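Local coordinates for plastocyanin (Adiantum capillus-veneris, PDB 1KDJ), which carries electrons from the cytochrome b6-f complex to P700 of photosystem I on a single bound copper ion, at residues F41-G46 with S53-A58. Residues are numbered along the deposited sequence; the frame is centred on the assembly and turned at random.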
ATOM      1  N   PHE A  41      -0.824   3.262  -4.776  1.00 16.57           N
ATOM      2  CA  PHE A  41      -1.207   2.248  -5.746  1.00 14.86           C
ATOM      3  C   PHE A  41      -0.882   2.652  -7.152  1.00 16.60           C
ATOM      4  O   PHE A  41      -1.062   3.810  -7.497  1.00 18.17           O
ATOM      5  CB  PHE A  41      -2.722   1.946  -5.653  1.00 15.56           C
ATOM      6  CG  PHE A  41      -3.044   0.949  -4.539  1.00 14.55           C
ATOM      7  CD1 PHE A  41      -2.963  -0.405  -4.809  1.00 16.74           C
ATOM      8  CD2 PHE A  41      -3.347   1.386  -3.280  1.00 12.98           C
ATOM      9  CE1 PHE A  41      -3.187  -1.314  -3.795  1.00 15.02           C
ATOM     10  CE2 PHE A  41      -3.566   0.469  -2.275  1.00 15.78           C
ATOM     11  CZ  PHE A  41      -3.485  -0.876  -2.530  1.00 15.00           C
ATOM     12  N   ASP A  42      -0.373   1.742  -7.958  1.00 18.11           N
ATOM     13  CA  ASP A  42      -0.209   1.923  -9.387  1.00 22.81           C
ATOM     14  C   ASP A  42      -1.583   1.874 -10.051  1.00 24.27           C
ATOM     15  O   ASP A  42      -2.416   1.040  -9.681  1.00 23.20           O
ATOM     16  CB  ASP A  42       0.564   0.817  -9.998  1.00 27.53           C
ATOM     17  CG  ASP A  42       1.871   1.208 -10.634  1.00 33.81           C
ATOM     18  OD1 ASP A  42       1.996   2.293 -11.212  1.00 39.23           O
ATOM     19  OD2 ASP A  42       2.782   0.394 -10.549  1.00 38.41           O
ATOM     20  N   ILE A  43      -1.884   2.701 -11.044  1.00 25.19           N
ATOM     21  CA  ILE A  43      -3.198   2.643 -11.694  1.00 27.05           C
ATOM     22  C   ILE A  43      -2.972   1.820 -12.950  1.00 27.80           C
ATOM     23  O   ILE A  43      -2.120   2.222 -13.738  1.00 27.53           O
ATOM     24  CB  ILE A  43      -3.718   4.041 -12.106  1.00 27.65           C
ATOM     25  CG1 ILE A  43      -3.689   5.033 -10.946  1.00 26.40           C
ATOM     26  CG2 ILE A  43      -5.130   3.855 -12.671  1.00 27.06           C
ATOM     27  CD1 ILE A  43      -4.527   4.667  -9.733  1.00 26.01           C
ATOM     28  N   PRO A  44      -3.623   0.675 -13.206  1.00 29.24           N
ATOM     29  CA  PRO A  44      -3.393  -0.118 -14.399  1.00 31.65           C
ATOM     30  C   PRO A  44      -3.782   0.687 -15.641  1.00 34.09           C
ATOM     31  O   PRO A  44      -4.697   1.526 -15.644  1.00 33.60           O
ATOM     32  CB  PRO A  44      -4.224  -1.352 -14.178  1.00 31.59           C
ATOM     33  CG  PRO A  44      -4.489  -1.375 -12.688  1.00 31.12           C
ATOM     34  CD  PRO A  44      -4.684   0.101 -12.399  1.00 30.03           C
ATOM     35  N   ALA A  45      -3.056   0.456 -16.727  1.00 36.99           N
ATOM     36  CA  ALA A  45      -3.341   1.194 -17.943  1.00 39.50           C
ATOM     37  C   ALA A  45      -4.655   0.639 -18.489  1.00 39.65           C
ATOM     38  O   ALA A  45      -4.958  -0.565 -18.499  1.00 40.09           O
ATOM     39  CB  ALA A  45      -2.242   0.997 -18.980  1.00 40.46           C
ATOM     40  N   GLY A  46      -5.506   1.603 -18.792  1.00 39.09           N
ATOM     41  CA  GLY A  46      -6.804   1.285 -19.362  1.00 38.15           C
ATOM     42  C   GLY A  46      -7.827   0.912 -18.308  1.00 36.88           C
ATOM     43  O   GLY A  46      -8.941   0.520 -18.661  1.00 37.32           O
ATOM     44  N   SER A  53     -10.358   5.773  -9.635  1.00 18.54           N
ATOM     45  CA  SER A  53     -10.704   6.563  -8.473  1.00 18.57           C
ATOM     46  C   SER A  53     -10.570   5.799  -7.183  1.00 18.43           C
ATOM     47  O   SER A  53     -10.163   6.378  -6.173  1.00 16.88           O
ATOM     48  CB  SER A  53     -12.128   7.096  -8.583  1.00 20.65           C
ATOM     49  OG  SER A  53     -12.254   7.887  -9.773  1.00 24.60           O
ATOM     50  N   GLU A  54     -10.871   4.500  -7.182  1.00 17.42           N
ATOM     51  CA  GLU A  54     -10.740   3.735  -5.950  1.00 16.99           C
ATOM     52  C   GLU A  54      -9.302   3.638  -5.503  1.00 12.57           C
ATOM     53  O   GLU A  54      -9.026   3.763  -4.322  1.00 14.54           O
ATOM     54  CB  GLU A  54     -11.152   2.304  -6.062  1.00 18.84           C
ATOM     55  CG  GLU A  54     -12.588   1.941  -6.128  1.00 23.73           C
ATOM     56  CD  GLU A  54     -12.614   0.434  -6.095  1.00 22.39           C
ATOM     57  OE1 GLU A  54     -12.188  -0.201  -7.054  1.00 24.21           O
ATOM     58  OE2 GLU A  54     -13.031  -0.070  -5.074  1.00 24.94           O
ATOM     59  N   LEU A  55      -8.431   3.372  -6.462  1.00 12.62           N
ATOM     60  CA  LEU A  55      -7.009   3.215  -6.216  1.00 13.04           C
ATOM     61  C   LEU A  55      -6.391   4.529  -5.737  1.00 16.52           C
ATOM     62  O   LEU A  55      -5.611   4.532  -4.760  1.00 14.30           O
ATOM     63  CB  LEU A  55      -6.377   2.718  -7.486  1.00 10.67           C
ATOM     64  CG  LEU A  55      -6.714   1.285  -7.966  1.00 13.84           C
ATOM     65  CD1 LEU A  55      -5.951   0.973  -9.219  1.00 12.96           C
ATOM     66  CD2 LEU A  55      -6.328   0.260  -6.886  1.00 15.72           C
ATOM     67  N   LYS A  56      -6.778   5.678  -6.337  1.00 16.41           N
ATOM     68  CA  LYS A  56      -6.312   6.985  -5.840  1.00 17.89           C
ATOM     69  C   LYS A  56      -6.779   7.212  -4.410  1.00 17.96           C
ATOM     70  O   LYS A  56      -5.991   7.646  -3.564  1.00 19.30           O
ATOM     71  CB  LYS A  56      -6.828   8.161  -6.702  1.00 17.21           C
ATOM     72  CG  LYS A  56      -6.120   7.928  -7.991  1.00 23.67           C
ATOM     73  CD  LYS A  56      -6.284   9.030  -8.999  1.00 32.01           C
ATOM     74  CE  LYS A  56      -4.876   9.572  -9.254  1.00 36.63           C
ATOM     75  NZ  LYS A  56      -4.365  10.263  -8.074  1.00 41.49           N
ATOM     76  N   ALA A  57      -8.026   6.864  -4.071  1.00 16.17           N
ATOM     77  CA  ALA A  57      -8.527   7.012  -2.720  1.00 15.52           C
ATOM     78  C   ALA A  57      -7.851   6.061  -1.734  1.00 15.32           C
ATOM     79  O   ALA A  57      -7.869   6.267  -0.532  1.00 16.83           O
ATOM     80  CB  ALA A  57      -9.994   6.715  -2.665  1.00 16.32           C
ATOM     81  N   ALA A  58      -7.258   5.014  -2.256  1.00 16.71           N
ATOM     82  CA  ALA A  58      -6.606   4.022  -1.425  1.00 18.61           C
ATOM     83  C   ALA A  58      -5.109   4.329  -1.353  1.00 20.20           C
ATOM     84  O   ALA A  58      -4.340   3.506  -0.842  1.00 18.49           O
ATOM     85  CB  ALA A  58      -6.811   2.616  -2.034  1.00 17.67           C
TER
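Phe41 meets Leu55 and Ala58 with its ring, crossing the Leu55 side chain at about a right angle. Its CD1 lies 4.0 Å from Leu55 CD2, which approaches the ring obliquely. At the ring edge, Phe41 CD2 is 3.4 Å from Ala58 O, in the ring plane; this buried carbonyl oxygen has no hydrogen-bond partner in the model. Ala58 CB comes from off the plane, 3.9 Å from Phe41 CD2, on the same side of the ring as Leu55 CD2. An alanine in place of Phe41 would probably open a gap beside Leu55 CD2 and Ala58 CB and leave Ala58 O without its aromatic neighbour. Asp42 contributes backbone, its O standing 3.6 Å from Leu55 CD1. Ile43 slides past Leu55 in the opposite direction: CG1 is anti to the carbonyl carbon (chi1 -52°), and chi2 (-60°) swings CD1 to 3.5 Å from Leu55 CB and near Lys56 CG. Pro44 meets Leu55 tip to tip, Pro44 CD 3.5 Å from Leu55 CD1. Leu55 thus inserts among three side chains; no hydrogen bond crosses between the segments. The contact packs helix 49-57 of this cupredoxin onto the chain leaving edge strand 40-41, with the Phe41 side chain about 11 Å from that of the copper-binding Cys87; Tyr83 of the adjoining strand 81-86 touches both Phe41 and Leu55, and Ser59 OG hydrogen-bonds with Phe41 N and Leu55 O, tying strand to helix end.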